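Local coordinates for protein OBody AM1L10 (Pyrobaculum aerophilum, PDB 4GN3) that is an engineered OB-fold domain that probably serves as a binding protein, built on a scaffold related to nucleic acid binding domains, at residues G29-L34 with L74-V80; G3-P7 with E105-L109. One frame throughout, in Å; residues are numbered along the deposited sequence.

Contact 1: residues G29-L34 with L74-V80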
loop_
_atom_site.group_PDB
_atom_site.type_symbol
_atom_site.label_atom_id
_atom_site.label_comp_id
_atom_site.label_asym_id
_atom_site.label_seq_id
_atom_site.Cartn_x
_atom_site.Cartn_y
_atom_site.Cartn_z
ATOM N N GLY B 29 4.474 15.342 -14.720
ATOM C CA GLY B 29 3.059 15.670 -14.740
ATOM C C GLY B 29 2.621 16.165 -13.385
ATOM O O GLY B 29 3.411 16.764 -12.653
ATOM N N TRP B 30 1.359 15.917 -13.048
ATOM C CA TRP B 30 0.818 16.349 -11.770
ATOM C C TRP B 30 0.424 15.177 -10.919
ATOM O O TRP B 30 0.211 14.071 -11.432
ATOM C CB TRP B 30 -0.364 17.300 -11.971
ATOM C CG TRP B 30 -1.551 16.662 -12.649
ATOM C CD1 TRP B 30 -2.628 16.010 -12.047
ATOM C CD2 TRP B 30 -1.826 16.607 -14.084
ATOM N NE1 TRP B 30 -3.517 15.565 -12.986
ATOM C CE2 TRP B 30 -3.096 15.886 -14.230
ATOM C CE3 TRP B 30 -1.172 17.060 -15.223
ATOM C CZ2 TRP B 30 -3.665 15.647 -15.467
ATOM C CZ3 TRP B 30 -1.758 16.811 -16.471
ATOM C CH2 TRP B 30 -2.976 16.123 -16.586
ATOM N N VAL B 31 0.328 15.418 -9.616
ATOM C CA VAL B 31 -0.080 14.400 -8.649
ATOM C C VAL B 31 -1.580 14.132 -8.778
ATOM O O VAL B 31 -2.410 15.009 -8.507
ATOM C CB VAL B 31 0.292 14.821 -7.211
ATOM C CG1 VAL B 31 -0.243 13.828 -6.183
ATOM C CG2 VAL B 31 1.801 14.970 -7.077
ATOM N N ALA B 32 -1.921 12.922 -9.209
ATOM C CA ALA B 32 -3.320 12.535 -9.369
ATOM C C ALA B 32 -3.918 12.096 -8.033
ATOM O O ALA B 32 -5.062 12.422 -7.714
ATOM C CB ALA B 32 -3.448 11.435 -10.409
ATOM N N SER B 33 -3.139 11.349 -7.254
ATOM C CA SER B 33 -3.558 10.928 -5.918
ATOM C C SER B 33 -2.364 10.565 -5.042
ATOM O O SER B 33 -1.243 10.358 -5.532
ATOM C CB SER B 33 -4.531 9.744 -5.994
ATOM O OG SER B 33 -3.886 8.599 -6.525
ATOM N N LEU B 34 -2.622 10.505 -3.745
ATOM C CA LEU B 34 -1.633 10.110 -2.756
ATOM C C LEU B 34 -2.260 9.063 -1.844
ATOM O O LEU B 34 -3.434 9.165 -1.484
ATOM C CB LEU B 34 -1.189 11.319 -1.928
ATOM C CG LEU B 34 -0.446 12.459 -2.636
ATOM C CD1 LEU B 34 -0.568 13.738 -1.817
ATOM C CD2 LEU B 34 1.015 12.106 -2.856
ATOM N N LEU B 74 4.127 16.616 -0.587
ATOM C CA LEU B 74 3.251 16.462 -1.752
ATOM C C LEU B 74 1.777 16.744 -1.476
ATOM O O LEU B 74 1.249 16.362 -0.432
ATOM C CB LEU B 74 3.397 15.048 -2.327
ATOM C CG LEU B 74 4.178 14.725 -3.604
ATOM C CD1 LEU B 74 5.290 15.703 -3.936
ATOM C CD2 LEU B 74 4.720 13.303 -3.535
ATOM N N SER B 75 1.133 17.415 -2.429
ATOM C CA SER B 75 -0.321 17.578 -2.467
ATOM C C SER B 75 -0.838 17.223 -3.858
ATOM O O SER B 75 -0.094 17.285 -4.841
ATOM C CB SER B 75 -0.711 19.028 -2.157
ATOM O OG SER B 75 -0.100 19.473 -0.962
ATOM N N ARG B 76 -2.116 16.869 -3.945
ATOM C CA ARG B 76 -2.759 16.674 -5.242
ATOM C C ARG B 76 -2.589 17.933 -6.081
ATOM O O ARG B 76 -2.617 19.046 -5.552
ATOM C CB ARG B 76 -4.244 16.362 -5.078
ATOM C CG ARG B 76 -4.533 14.991 -4.487
ATOM C CD ARG B 76 -6.003 14.863 -4.115
ATOM N NE ARG B 76 -6.851 14.531 -5.262
ATOM C CZ ARG B 76 -7.409 13.337 -5.470
ATOM N NH1 ARG B 76 -7.212 12.340 -4.613
ATOM N NH2 ARG B 76 -8.173 13.136 -6.537
ATOM N N GLU B 77 -2.391 17.736 -7.380
ATOM C CA GLU B 77 -2.197 18.820 -8.353
ATOM C C GLU B 77 -0.792 19.435 -8.379
ATOM O O GLU B 77 -0.493 20.234 -9.275
ATOM C CB GLU B 77 -3.284 19.911 -8.224
ATOM C CG GLU B 77 -4.696 19.430 -8.529
ATOM C CD GLU B 77 -4.849 18.885 -9.940
ATOM O OE1 GLU B 77 -5.553 17.875 -10.109
ATOM O OE2 GLU B 77 -4.277 19.466 -10.886
ATOM N N ASP B 78 0.070 19.078 -7.424
ATOM C CA ASP B 78 1.483 19.489 -7.494
ATOM C C ASP B 78 2.103 19.002 -8.802
ATOM O O ASP B 78 1.793 17.902 -9.270
ATOM C CB ASP B 78 2.297 18.934 -6.323
ATOM C CG ASP B 78 2.052 19.676 -5.022
ATOM O OD1 ASP B 78 1.288 20.663 -5.011
ATOM O OD2 ASP B 78 2.630 19.263 -3.999
ATOM N N VAL B 79 2.972 19.825 -9.386
ATOM C CA VAL B 79 3.667 19.479 -10.625
ATOM C C VAL B 79 5.022 18.864 -10.269
ATOM O O VAL B 79 5.837 19.489 -9.586
ATOM C CB VAL B 79 3.809 20.708 -11.556
ATOM C CG1 VAL B 79 4.721 20.406 -12.740
ATOM C CG2 VAL B 79 2.436 21.155 -12.043
ATOM N N VAL B 80 5.243 17.629 -10.721
ATOM C CA VAL B 80 6.409 16.845 -10.303
ATOM C C VAL B 80 7.176 16.269 -11.486
ATOM O O VAL B 80 6.639 16.147 -12.593
ATOM C CB VAL B 80 6.025 15.689 -9.330
ATOM C CG1 VAL B 80 5.492 16.229 -8.014
ATOM C CG2 VAL B 80 5.020 14.733 -9.969
HETATM O O HOH W 1 -5.085 15.692 -8.479
HETATM O O HOH W 2 -5.171 11.821 -2.997
#
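Gly29 and Val80 exchange a pair of backbone hydrogen bonds, Gly29 N to Val80 O at 3.1 Å and Val80 N to Gly29 O at 2.8 Å, and so join two antiparallel strands of the OB-fold sheet. Trp30 and Val79 form the adjoining non-hydrogen-bonded pair. The pairing continues beyond the strand start at Val79: Val31 N reaches Asp78 O at 2.9 Å, with an N-H...O angle of 149°, whereas Glu77 N gives Val31 O an almost straight bond of 3.0 Å (175°). Here the chain of 74-80 folds back in a type II turn from Ser75 to Asp78, closed by Asp78 N on Ser75 O. The Asp78 carboxylate ties the turn a second time, since Ser75 N meets Asp78 OD2 at 2.8 Å from above the carboxylate plane; Asp78 OD1 accepts a hydrogen bond from the backbone N of Ala112. Val31 reaches into the turn, its CB 3.4 Å from Ser75 O and its CG2 against Val80 CG1 and Leu74 CG. Val31 O is met by Glu77 N and by a water that lies within bonding distance of Glu77 OE1 too and must share its protons among several acceptors. That carboxylate lies alongside the Trp30 indole, pointing the same way. Farther along, Ala32 and Ser33 form a classic beta bulge opposite Lys44 on the other neighbouring strand. Leu34 crosses Leu74 at about a right angle, CD2 against CB. The Arg76 chain, bent at its third torsion (chi3 81°), brings the guanidinium back over 29-34, where Ala32 O sits 3.3 Å above the centre of its plane, a position from which it is no hydrogen-bond partner. The polar link lies at the guanidinium's tip instead: a second water accepts from Arg76 NH1 at 2.7 Å and also from Leu34 N.

Contact 2: residues G3-P7 with E105-L109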
loop_
_atom_site.group_PDB
_atom_site.type_symbol
_atom_site.label_atom_id
_atom_site.label_comp_id
_atom_site.label_asym_id
_atom_site.label_seq_id
_atom_site.Cartn_x
_atom_site.Cartn_y
_atom_site.Cartn_z
ATOM N N GLY B 3 26.482 20.236 -9.829
ATOM C CA GLY B 3 25.187 20.901 -9.506
ATOM C C GLY B 3 23.985 20.119 -10.005
ATOM O O GLY B 3 23.980 19.617 -11.137
ATOM N N SER B 4 22.963 20.018 -9.157
ATOM C CA SER B 4 21.739 19.298 -9.507
ATOM C C SER B 4 20.833 20.080 -10.466
ATOM O O SER B 4 20.737 21.315 -10.412
ATOM C CB SER B 4 20.966 18.864 -8.251
ATOM O OG SER B 4 20.486 19.971 -7.504
ATOM N N VAL B 5 20.191 19.335 -11.358
ATOM C CA VAL B 5 19.204 19.874 -12.288
ATOM C C VAL B 5 18.144 18.790 -12.486
ATOM O O VAL B 5 18.481 17.603 -12.571
ATOM C CB VAL B 5 19.846 20.308 -13.635
ATOM C CG1 VAL B 5 20.495 19.132 -14.357
ATOM C CG2 VAL B 5 18.825 20.984 -14.537
ATOM N N TYR B 6 16.873 19.183 -12.535
ATOM C CA TYR B 6 15.814 18.191 -12.707
ATOM C C TYR B 6 15.885 17.570 -14.104
ATOM O O TYR B 6 16.150 18.274 -15.081
ATOM C CB TYR B 6 14.417 18.747 -12.363
ATOM C CG TYR B 6 13.803 19.704 -13.360
ATOM C CD1 TYR B 6 13.169 19.233 -14.516
ATOM C CD2 TYR B 6 13.811 21.078 -13.127
ATOM C CE1 TYR B 6 12.591 20.108 -15.427
ATOM C CE2 TYR B 6 13.231 21.959 -14.029
ATOM C CZ TYR B 6 12.623 21.472 -15.173
ATOM O OH TYR B 6 12.047 22.344 -16.067
ATOM N N PRO B 7 15.679 16.241 -14.193
ATOM C CA PRO B 7 15.866 15.537 -15.460
ATOM C C PRO B 7 14.774 15.820 -16.478
ATOM O O PRO B 7 13.663 16.216 -16.119
ATOM C CB PRO B 7 15.840 14.060 -15.047
ATOM C CG PRO B 7 15.017 14.034 -13.804
ATOM C CD PRO B 7 15.319 15.320 -13.096
ATOM N N GLU B 105 14.474 9.746 -7.707
ATOM C CA GLU B 105 14.351 11.200 -7.593
ATOM C C GLU B 105 12.889 11.635 -7.634
ATOM O O GLU B 105 12.120 11.168 -8.481
ATOM C CB GLU B 105 15.116 11.896 -8.725
ATOM C CG GLU B 105 16.625 11.700 -8.717
ATOM C CD GLU B 105 17.301 12.288 -9.951
ATOM O OE1 GLU B 105 18.407 11.825 -10.299
ATOM O OE2 GLU B 105 16.726 13.197 -10.592
ATOM N N ILE B 106 12.508 12.525 -6.721
ATOM C CA ILE B 106 11.195 13.186 -6.800
ATOM C C ILE B 106 11.400 14.700 -6.699
ATOM O O ILE B 106 11.837 15.196 -5.664
ATOM C CB ILE B 106 10.207 12.703 -5.711
ATOM C CG1 ILE B 106 9.985 11.182 -5.803
ATOM C CG2 ILE B 106 8.871 13.433 -5.834
ATOM C CD1 ILE B 106 9.081 10.626 -4.716
ATOM N N TRP B 107 11.104 15.411 -7.786
ATOM C CA TRP B 107 11.254 16.871 -7.848
ATOM C C TRP B 107 9.906 17.519 -7.860
ATOM O O TRP B 107 9.043 17.121 -8.640
ATOM C CB TRP B 107 12.001 17.276 -9.118
ATOM C CG TRP B 107 13.405 16.728 -9.243
ATOM C CD1 TRP B 107 13.789 15.433 -9.583
ATOM C CD2 TRP B 107 14.663 17.462 -9.060
ATOM N NE1 TRP B 107 15.158 15.314 -9.599
ATOM C CE2 TRP B 107 15.742 16.495 -9.306
ATOM C CE3 TRP B 107 14.994 18.775 -8.729
ATOM C CZ2 TRP B 107 17.085 16.852 -9.215
ATOM C CZ3 TRP B 107 16.353 19.120 -8.639
ATOM C CH2 TRP B 107 17.368 18.179 -8.878
ATOM N N ILE B 108 9.701 18.523 -7.009
ATOM C CA ILE B 108 8.464 19.303 -7.038
ATOM C C ILE B 108 8.744 20.603 -7.789
ATOM O O ILE B 108 9.518 21.436 -7.325
ATOM C CB ILE B 108 7.928 19.605 -5.620
ATOM C CG1 ILE B 108 7.708 18.306 -4.834
ATOM C CG2 ILE B 108 6.636 20.415 -5.694
ATOM C CD1 ILE B 108 7.485 18.516 -3.351
ATOM N N LEU B 109 8.130 20.761 -8.958
ATOM C CA LEU B 109 8.380 21.924 -9.799
ATOM C C LEU B 109 7.539 23.115 -9.372
ATOM O O LEU B 109 8.016 24.246 -9.379
ATOM C CB LEU B 109 8.174 21.591 -11.277
ATOM C CG LEU B 109 9.220 20.663 -11.905
ATOM C CD1 LEU B 109 9.212 20.817 -13.420
ATOM C CD2 LEU B 109 10.622 20.892 -11.346
#
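Tyr6 lays its CB over one face of the Trp107 indole, 3.9 Å from the centroid of the six-membered ring and 25° off its normal, a CH-pi contact nearest to CD2. The side chain then leaves the indole: with CG turned between the backbone N and the carbonyl carbon (chi1 74°), the phenol ring is carried toward Leu109. CG, CD2 and CE2 of Tyr6 all pack on Leu109 CD2, which is 3.7 Å from Tyr6 CD2 and stands over the ring face, offset toward the rim, in a second CH-pi contact. CE1 and CZ meet the other methyl, Leu109 CD1, and Tyr6 OH at the tip lies 4.2 Å from that same CD1. Ser4 CB lies 3.7 Å from Trp107 CH2, at the edge and in the ring plane. Pro7 sets its CD 3.5 Å from Trp107 NE1 while sliding past the Glu105 carboxylate. The indole itself is steadied within its own strand: Trp107 NE1 donates to Glu105 OE2 at 2.8 Å, on the anti side of the carboxylate and somewhat out of its plane, but close to the plane of the indole. An alanine at Trp107 would probably strip Tyr6 CB of the face beneath it and Pro7 CD and Ser4 CB of their neighbour, and would probably leave Glu105 OE2 without its indole donor. Tyr6, Pro7 and Leu109 also touch Val81 of strand 79-88. The arm touches a crystal neighbour as well, but within the chain its contact with 105-109 is mostly one of CH groups against aromatic rings, resting on dispersion and CH-pi contacts more than on directional bonds.

Contact 1 is nested within the loop that contact 2 closes: the chain runs through 3-7, 29-34 and 74-80 before reaching 105-109. Their centres are 15 Å apart, yet they share one mixed sheet, as in the closed barrel of an OB fold, in which strand 79-88 pairs antiparallel with both 24-36 and 105-110. They meet directly where Val79 O lies 2.7 Å from Leu109 N, a probable hydrogen bond, and where Leu74 CD1 packs 3.6 Å from Ile108 CD1. Helix 65-73, just before 74-80, touches Ile106 and Ile108. Contact 1 thus joins neighbouring strands within the sheet, whereas contact 2 lays the N-terminal arm across strand 105-110, nearly at right angles to it.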